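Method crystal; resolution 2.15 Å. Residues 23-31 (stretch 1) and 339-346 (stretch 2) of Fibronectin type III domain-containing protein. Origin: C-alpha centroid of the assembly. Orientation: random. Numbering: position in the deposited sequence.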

# COMPACT_ATOMS: atom_id res chain seq x y z
N ASP B 23 -56.78 5.63 2.62
CA ASP B 23 -58.06 6.20 2.23
C ASP B 23 -58.87 5.11 1.54
O ASP B 23 -58.49 4.64 0.46
CB ASP B 23 -57.85 7.41 1.31
CG ASP B 23 -59.14 8.14 0.97
OD1 ASP B 23 -60.24 7.56 1.10
OD2 ASP B 23 -59.05 9.32 0.54
N PRO B 24 -59.98 4.67 2.14
CA PRO B 24 -60.79 3.62 1.49
C PRO B 24 -61.42 4.07 0.18
O PRO B 24 -61.80 3.21 -0.63
CB PRO B 24 -61.85 3.30 2.54
CG PRO B 24 -61.98 4.55 3.34
CD PRO B 24 -60.59 5.14 3.39
N ASN B 25 -61.53 5.38 -0.06
CA ASN B 25 -62.16 5.88 -1.28
C ASN B 25 -61.20 5.95 -2.46
O ASN B 25 -61.66 5.91 -3.61
CB ASN B 25 -62.76 7.26 -1.04
CG ASN B 25 -63.65 7.31 0.18
OD1 ASN B 25 -64.76 6.79 0.17
ND2 ASN B 25 -63.17 7.95 1.25
N GLN B 26 -59.90 6.05 -2.21
CA GLN B 26 -58.93 6.29 -3.28
C GLN B 26 -57.72 5.39 -3.05
O GLN B 26 -57.00 5.56 -2.07
CB GLN B 26 -58.48 7.75 -3.31
CG GLN B 26 -59.58 8.78 -3.43
CD GLN B 26 -59.02 10.18 -3.34
OE1 GLN B 26 -58.93 10.90 -4.34
NE2 GLN B 26 -58.61 10.57 -2.14
N ALA B 27 -57.48 4.46 -3.98
CA ALA B 27 -56.28 3.64 -3.90
C ALA B 27 -55.04 4.51 -4.05
O ALA B 27 -55.04 5.50 -4.79
CB ALA B 27 -56.31 2.56 -4.97
N ASN B 28 -53.99 4.14 -3.31
CA ASN B 28 -52.69 4.82 -3.26
C ASN B 28 -52.72 6.12 -2.47
O ASN B 28 -51.71 6.84 -2.43
CB ASN B 28 -52.12 5.07 -4.66
CG ASN B 28 -52.00 3.80 -5.48
OD1 ASN B 28 -51.48 2.79 -4.99
ND2 ASN B 28 -52.49 3.83 -6.71
N VAL B 29 -53.84 6.45 -1.82
CA VAL B 29 -53.93 7.62 -0.96
C VAL B 29 -53.81 7.17 0.49
O VAL B 29 -54.64 6.39 0.98
CB VAL B 29 -55.24 8.39 -1.19
CG1 VAL B 29 -55.36 9.53 -0.20
CG2 VAL B 29 -55.27 8.93 -2.61
N VAL B 30 -52.78 7.66 1.19
CA VAL B 30 -52.51 7.27 2.57
C VAL B 30 -52.12 8.50 3.38
O VAL B 30 -51.59 9.48 2.85
CB VAL B 30 -51.39 6.21 2.67
CG1 VAL B 30 -51.87 4.88 2.11
CG2 VAL B 30 -50.14 6.68 1.94
N TYR B 31 -52.39 8.42 4.68
CA TYR B 31 -52.01 9.45 5.63
C TYR B 31 -51.11 8.84 6.69
O TYR B 31 -51.31 7.68 7.09
CB TYR B 31 -53.24 10.08 6.28
CG TYR B 31 -54.10 10.83 5.30
CD1 TYR B 31 -55.06 10.16 4.54
CD2 TYR B 31 -53.95 12.19 5.10
CE1 TYR B 31 -55.84 10.84 3.62
CE2 TYR B 31 -54.72 12.88 4.19
CZ TYR B 31 -55.67 12.20 3.46
OH TYR B 31 -56.44 12.89 2.55
N THR B 339 -54.80 -3.37 3.50
CA THR B 339 -55.38 -2.36 2.64
C THR B 339 -56.89 -2.57 2.54
O THR B 339 -57.38 -3.70 2.68
CB THR B 339 -54.76 -2.40 1.24
OG1 THR B 339 -54.94 -3.71 0.66
CG2 THR B 339 -53.28 -2.06 1.29
N PRO B 340 -57.65 -1.50 2.33
CA PRO B 340 -59.10 -1.66 2.12
C PRO B 340 -59.39 -2.47 0.87
O PRO B 340 -58.54 -2.66 -0.00
CB PRO B 340 -59.60 -0.21 1.97
CG PRO B 340 -58.53 0.64 2.59
CD PRO B 340 -57.24 -0.09 2.37
N VAL B 341 -60.63 -2.95 0.79
CA VAL B 341 -61.10 -3.66 -0.41
C VAL B 341 -61.76 -2.72 -1.41
O VAL B 341 -61.96 -3.11 -2.57
CB VAL B 341 -62.08 -4.78 -0.03
CG1 VAL B 341 -61.40 -5.78 0.89
CG2 VAL B 341 -63.30 -4.20 0.65
N THR B 342 -62.09 -1.50 -1.00
CA THR B 342 -62.74 -0.53 -1.87
C THR B 342 -61.71 0.39 -2.52
O THR B 342 -60.51 0.33 -2.22
CB THR B 342 -63.75 0.30 -1.08
OG1 THR B 342 -63.12 0.81 0.11
CG2 THR B 342 -64.95 -0.55 -0.68
N GLY B 343 -62.19 1.24 -3.42
CA GLY B 343 -61.39 2.29 -4.00
C GLY B 343 -60.37 1.86 -5.03
O GLY B 343 -59.57 2.69 -5.47
N GLY B 344 -60.37 0.59 -5.44
CA GLY B 344 -59.37 0.09 -6.36
C GLY B 344 -58.08 -0.38 -5.71
O GLY B 344 -57.10 -0.62 -6.43
N TRP B 345 -58.05 -0.50 -4.39
CA TRP B 345 -56.85 -0.95 -3.71
C TRP B 345 -56.56 -2.41 -4.05
O TRP B 345 -57.48 -3.22 -4.17
CB TRP B 345 -57.00 -0.81 -2.19
CG TRP B 345 -56.74 0.56 -1.65
CD1 TRP B 345 -57.67 1.52 -1.36
CD2 TRP B 345 -55.47 1.12 -1.29
NE1 TRP B 345 -57.06 2.64 -0.86
CE2 TRP B 345 -55.71 2.42 -0.80
CE3 TRP B 345 -54.15 0.65 -1.34
CZ2 TRP B 345 -54.67 3.26 -0.37
CZ3 TRP B 345 -53.13 1.48 -0.91
CH2 TRP B 345 -53.40 2.77 -0.44
N ALA B 346 -55.28 -2.73 -4.21
CA ALA B 346 -54.87 -4.12 -4.20
C ALA B 346 -54.66 -4.58 -2.76
O ALA B 346 -54.65 -3.77 -1.83
CB ALA B 346 -53.60 -4.31 -5.03

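Trp-345 is the centre of the contact and gives up the largest area to the other stretch. Its indole lies against stretch 1, touching residues from Asp-23 to Val-30, the last of which is in a strand. Ala-27 covers one face: its CA sits 3.4 Å from the centroid of the five-membered ring, nearly along the ring normal, so its C-H points into the pi cloud. The backbone N of Asn-28 lies over the same face, 3.1 Å from Trp-345 CZ2. Val-30 CG1 packs 3.6 Å from Trp-345 CH2. A smaller apolar patch joins the two prolines, with Pro-24 CB 4.2 Å from Pro-340 CB.

The indole N-H does not stay unpaired in this contact. Trp-345 NE1 donates a hydrogen bond to Asp-23 O at 2.8 Å, with a near-straight angle of 159°. Asp-23 also braces the loop through its carboxylate, which accepts hydrogen bonds from Asn-25 and Gln-26.

Outward, two turns meet. The type II turn of Gln-26 to Val-29 meets the type I' turn of Thr-342 to Trp-345. Ala-27 N donates to Gly-343 O at 3.1 Å. Gly-343 has positive phi, and a CB there would clash with Pro-24 O. Thr-342 OG1 lies 2.8 Å from Pro-24 O, at the exposed edge.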